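PDB 6E7E: inclusion membrane protein A from Chlamydia trachomatis, which probably promotes homotypic fusion of chlamydial inclusions as a SNARE-like membrane protein, represented here by its soluble, largely helical domain. Local coordinates for residues Gln51-Cys56 and Lys132-Ser137; Arg82-Gln87 and Thr153-Leu158. The protein carries 2 engineered substitutions. All coordinates share one frame; numbering follows the deposited sequence.

From the N terminus, the chain first runs through helix 4-38 and then helix 44-57, which carries the first half of interaction 1. Helices 65-73 and 79-82 follow, and the loop after them, residues 82-87, gives the first half of interaction 2. Helices 87-107 and 110-119 lead to the long helix 125-165, which supplies the partners of both: residues 132-137 close a loop back to helix 44-57, and residues 153-158 close a second one back to the 82-87 loop. The two closures cross, because their segments alternate. Their centres lie about 31 Å apart, on opposite sides of the chain's centre, so that they tie the long helix to the bundle at two separate levels.

Interaction 1. Residues Gln51-Cys56 and Lys132-Ser137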
# COMPACT_ATOMS: atom_id res chain seq x y z
N GLN A 51 5.57 9.86 -13.87
CA GLN A 51 4.24 9.35 -14.27
C GLN A 51 4.06 7.90 -13.80
O GLN A 51 2.95 7.54 -13.39
CB GLN A 51 4.06 9.50 -15.78
CG GLN A 51 2.78 8.85 -16.31
CD GLN A 51 1.48 9.40 -15.77
OE1 GLN A 51 1.35 10.60 -15.54
NE2 GLN A 51 0.50 8.53 -15.58
N ASP A 52 5.13 7.12 -13.79
CA ASP A 52 5.05 5.73 -13.27
C ASP A 52 4.69 5.72 -11.79
O ASP A 52 3.91 4.84 -11.36
CB ASP A 52 6.37 4.99 -13.46
CG ASP A 52 6.78 4.67 -14.87
OD1 ASP A 52 5.90 4.68 -15.75
OD2 ASP A 52 7.98 4.40 -15.04
N PHE A 53 5.24 6.61 -10.99
CA PHE A 53 4.82 6.67 -9.57
C PHE A 53 3.34 7.03 -9.49
O PHE A 53 2.61 6.46 -8.68
CB PHE A 53 5.63 7.69 -8.80
CG PHE A 53 6.95 7.15 -8.32
CD1 PHE A 53 6.98 6.32 -7.24
CD2 PHE A 53 8.13 7.44 -8.96
CE1 PHE A 53 8.17 5.79 -6.78
CE2 PHE A 53 9.31 6.92 -8.49
CZ PHE A 53 9.34 6.11 -7.38
N TYR A 54 2.90 7.98 -10.30
CA TYR A 54 1.48 8.38 -10.28
C TYR A 54 0.61 7.15 -10.55
O TYR A 54 -0.35 6.87 -9.84
CB TYR A 54 1.18 9.50 -11.28
CG TYR A 54 -0.24 9.98 -11.10
CD1 TYR A 54 -0.57 10.77 -10.00
CD2 TYR A 54 -1.26 9.55 -11.91
CE1 TYR A 54 -1.87 11.17 -9.74
CE2 TYR A 54 -2.57 9.95 -11.68
CZ TYR A 54 -2.87 10.75 -10.59
OH TYR A 54 -4.17 11.12 -10.36
N SER A 55 0.96 6.41 -11.58
CA SER A 55 0.17 5.26 -12.06
C SER A 55 0.22 4.11 -11.05
O SER A 55 -0.83 3.50 -10.76
CB SER A 55 0.68 4.83 -13.42
OG SER A 55 0.39 5.82 -14.40
N CYS A 56 1.39 3.78 -10.51
CA CYS A 56 1.49 2.56 -9.69
C CYS A 56 0.84 2.80 -8.32
O CYS A 56 0.44 1.83 -7.66
CB CYS A 56 2.92 2.03 -9.61
SG CYS A 56 3.94 2.89 -8.42
N LYS A 132 13.87 5.22 -10.20
CA LYS A 132 13.49 3.98 -10.89
C LYS A 132 13.63 2.79 -9.95
O LYS A 132 12.79 1.86 -9.98
CB LYS A 132 14.35 3.75 -12.11
CG LYS A 132 14.09 4.69 -13.27
CD LYS A 132 15.07 4.47 -14.37
CE LYS A 132 14.89 5.44 -15.52
NZ LYS A 132 16.06 5.39 -16.43
N THR A 133 14.66 2.80 -9.11
CA THR A 133 14.90 1.68 -8.17
C THR A 133 13.78 1.64 -7.13
O THR A 133 13.27 0.53 -6.82
CB THR A 133 16.30 1.84 -7.57
OG1 THR A 133 17.27 1.88 -8.62
CG2 THR A 133 16.63 0.73 -6.61
N ILE A 134 13.42 2.76 -6.57
CA ILE A 134 12.31 2.81 -5.59
C ILE A 134 11.00 2.43 -6.26
O ILE A 134 10.20 1.68 -5.67
CB ILE A 134 12.22 4.18 -4.92
CG1 ILE A 134 13.48 4.44 -4.10
CG2 ILE A 134 10.96 4.27 -4.08
CD1 ILE A 134 13.64 5.87 -3.71
N ARG A 135 10.73 2.92 -7.47
CA ARG A 135 9.51 2.53 -8.20
C ARG A 135 9.44 1.01 -8.29
O ARG A 135 8.37 0.43 -8.02
CB ARG A 135 9.55 3.16 -9.58
CG ARG A 135 8.45 2.69 -10.53
CD ARG A 135 8.87 2.86 -11.99
NE ARG A 135 10.01 2.03 -12.37
CZ ARG A 135 10.81 2.22 -13.42
NH1 ARG A 135 10.53 3.16 -14.32
NH2 ARG A 135 11.86 1.45 -13.60
N ASP A 136 10.53 0.38 -8.68
CA ASP A 136 10.52 -1.09 -8.84
C ASP A 136 10.25 -1.79 -7.51
O ASP A 136 9.47 -2.75 -7.46
CB ASP A 136 11.84 -1.56 -9.43
CG ASP A 136 12.13 -1.13 -10.85
OD1 ASP A 136 11.21 -0.59 -11.50
OD2 ASP A 136 13.29 -1.35 -11.26
N SER A 137 10.85 -1.30 -6.43
CA SER A 137 10.67 -1.89 -5.10
C SER A 137 9.22 -1.72 -4.65
O SER A 137 8.62 -2.68 -4.14
CB SER A 137 11.63 -1.27 -4.16
OG SER A 137 11.50 -1.88 -2.90
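D52 OD2 receives a salt-bridging hydrogen bond from R135 NH1, 2.9 Å long with an N-H...O angle of 147°, linking two helices of an all-helical bundle. The short axes run nearly parallel, 15° apart and 10.4 Å from each other at closest approach. NH1 arrives almost in line with the C-O bond of D52, while the oxygen sits somewhat out of the guanidinium plane. With CG anti to the backbone N (chi1 172°), the extended second torsion of R135 carries its CD against D52 CB at 3.6 Å; the bend at the third then turns NH1 to OD2. The guanidinium's other edge turns to D136 on its own helix: NE and NH2 both bind D136 OD1, from the same face of the carboxylate. Fixed from two directions, the guanidinium has little freedom to rotate, and the carboxylates probably compensate for the closeness of R139. Arginine suits this place because one flat cation can serve two acids while its methylenes remain apolar.

The first methylene, R135 CB, covers buried F53, lying over one ring face, 4.1 Å from the centroid, in a CH-pi contact. I134 CG2 comes instead to the ring edge, and F32 of helix 4-38 stacks on the same phenylalanine, so the interface passes from charged to apolar toward the interior. At the ring's far end, F53 CZ comes within 3.5 Å of the backbone N of R135.

Interaction 2. Residues Arg82-Gln87 and Thr153-Leu158; sequences RKLFSQ and TSQIAL
With CG placed beside its backbone N (chi1 -65°), L84 reaches from the loop onto helix 125-165, and its second torsion of 178° extends CD1 toward I156, leaving CD2 to branch toward Q155. The contact joins a helix-connecting turn to a long helix of the bundle: R82 to F85 form a type I beta turn, the chain then kinks in an inverse gamma turn about F85, and S86 stands at the N-cap of helix 87-107, its OG accepting from the backbone N of I89. L84, its CB directed at the long helix, is the one residue of 82-87 that touches 153-158.

The two methyls divide their closest contacts, though both also touch Q155 CB. CD1 goes to the more buried partner, lying 3.8 Å from I156 CG1 and close to the backbone N of the same residue. CD2 crosses Q155 at a slant, 3.9 Å from its CB and 3.8 Å from its OE1, the latter a van der Waals approach of a methyl to an amide oxygen. Leucine fits because its forked end can touch two consecutive helix residues at once. Beta-branched I156, stiff and apolar, suits the inner position, whereas the extended chain of partly exposed Q155 is apolar near the backbone and polar at its end. L70 of helix 65-73 touches both L84 and I156, adding a second helix to the apolar cluster. Small though the contact is, burying 126 Å², the leucine starts from a firm base: F85 N donates to R82 O at 3.0 Å, closing the turn that carries it.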
# COMPACT_ATOMS: atom_id res chain seq x y z
N ARG A 82 -13.89 -16.17 12.14
CA ARG A 82 -12.62 -15.89 12.84
C ARG A 82 -11.50 -16.84 12.41
O ARG A 82 -10.33 -16.50 12.66
CB ARG A 82 -12.82 -15.92 14.36
CG ARG A 82 -13.61 -14.72 14.87
CD ARG A 82 -13.57 -14.60 16.36
NE ARG A 82 -14.11 -15.74 17.06
CZ ARG A 82 -15.38 -15.88 17.42
NH1 ARG A 82 -16.28 -14.94 17.16
NH2 ARG A 82 -15.72 -16.93 18.13
N LYS A 83 -11.78 -17.92 11.69
CA LYS A 83 -10.68 -18.72 11.11
C LYS A 83 -9.87 -17.89 10.12
O LYS A 83 -8.74 -18.26 9.83
CB LYS A 83 -11.22 -19.99 10.47
CG LYS A 83 -11.90 -20.91 11.48
CD LYS A 83 -12.43 -22.16 10.88
CE LYS A 83 -13.23 -22.97 11.88
NZ LYS A 83 -13.79 -24.20 11.27
N LEU A 84 -10.43 -16.83 9.56
CA LEU A 84 -9.70 -15.99 8.58
C LEU A 84 -8.66 -15.11 9.27
O LEU A 84 -7.84 -14.51 8.56
CB LEU A 84 -10.68 -15.18 7.75
CG LEU A 84 -11.58 -16.03 6.86
CD1 LEU A 84 -12.58 -15.18 6.11
CD2 LEU A 84 -10.81 -16.90 5.88
N PHE A 85 -8.66 -15.03 10.59
CA PHE A 85 -7.55 -14.39 11.34
C PHE A 85 -6.40 -15.39 11.39
O PHE A 85 -6.39 -16.21 12.30
CB PHE A 85 -7.98 -13.92 12.73
CG PHE A 85 -8.83 -12.68 12.70
CD1 PHE A 85 -10.18 -12.72 12.40
CD2 PHE A 85 -8.25 -11.44 12.93
CE1 PHE A 85 -10.94 -11.56 12.37
CE2 PHE A 85 -9.01 -10.28 12.88
CZ PHE A 85 -10.35 -10.34 12.60
N SER A 86 -5.52 -15.36 10.40
CA SER A 86 -4.39 -16.31 10.23
C SER A 86 -3.14 -15.68 10.85
O SER A 86 -2.76 -14.58 10.39
CB SER A 86 -4.11 -16.58 8.77
OG SER A 86 -2.77 -17.03 8.60
N GLN A 87 -2.52 -16.30 11.85
CA GLN A 87 -1.33 -15.68 12.48
C GLN A 87 -0.22 -15.58 11.43
O GLN A 87 0.47 -14.58 11.42
CB GLN A 87 -0.92 -16.35 13.80
CG GLN A 87 -0.23 -17.67 13.62
CD GLN A 87 -0.12 -18.37 14.96
OE1 GLN A 87 -1.13 -18.72 15.57
NE2 GLN A 87 1.11 -18.54 15.41
N THR A 153 -10.35 -10.72 0.66
CA THR A 153 -11.64 -10.14 0.24
C THR A 153 -12.51 -11.27 -0.26
O THR A 153 -13.69 -11.28 0.07
CB THR A 153 -11.40 -9.06 -0.82
OG1 THR A 153 -10.81 -7.93 -0.19
CG2 THR A 153 -12.68 -8.69 -1.54
N SER A 154 -11.96 -12.17 -1.07
CA SER A 154 -12.77 -13.24 -1.67
C SER A 154 -13.33 -14.13 -0.56
O SER A 154 -14.51 -14.54 -0.59
CB SER A 154 -11.97 -14.07 -2.63
OG SER A 154 -11.56 -13.32 -3.78
N GLN A 155 -12.49 -14.50 0.39
CA GLN A 155 -12.88 -15.41 1.48
C GLN A 155 -13.94 -14.78 2.38
O GLN A 155 -14.91 -15.45 2.78
CB GLN A 155 -11.66 -15.82 2.27
CG GLN A 155 -10.67 -16.64 1.47
CD GLN A 155 -9.32 -16.70 2.12
OE1 GLN A 155 -8.88 -15.73 2.77
NE2 GLN A 155 -8.62 -17.79 1.84
N ILE A 156 -13.71 -13.54 2.77
CA ILE A 156 -14.68 -12.83 3.63
C ILE A 156 -16.00 -12.69 2.89
O ILE A 156 -17.05 -12.87 3.51
CB ILE A 156 -14.14 -11.45 4.04
CG1 ILE A 156 -12.89 -11.58 4.89
CG2 ILE A 156 -15.21 -10.64 4.73
CD1 ILE A 156 -12.15 -10.31 5.04
N ALA A 157 -15.97 -12.28 1.62
CA ALA A 157 -17.22 -12.02 0.89
C ALA A 157 -18.04 -13.31 0.87
O ALA A 157 -19.26 -13.25 1.07
CB ALA A 157 -16.94 -11.54 -0.51
N LEU A 158 -17.41 -14.44 0.59
CA LEU A 158 -18.15 -15.70 0.50
C LEU A 158 -18.73 -16.06 1.87
O LEU A 158 -19.90 -16.47 1.96
CB LEU A 158 -17.23 -16.80 -0.05
CG LEU A 158 -17.94 -18.13 -0.26
CD1 LEU A 158 -19.01 -18.01 -1.31
CD2 LEU A 158 -16.92 -19.19 -0.64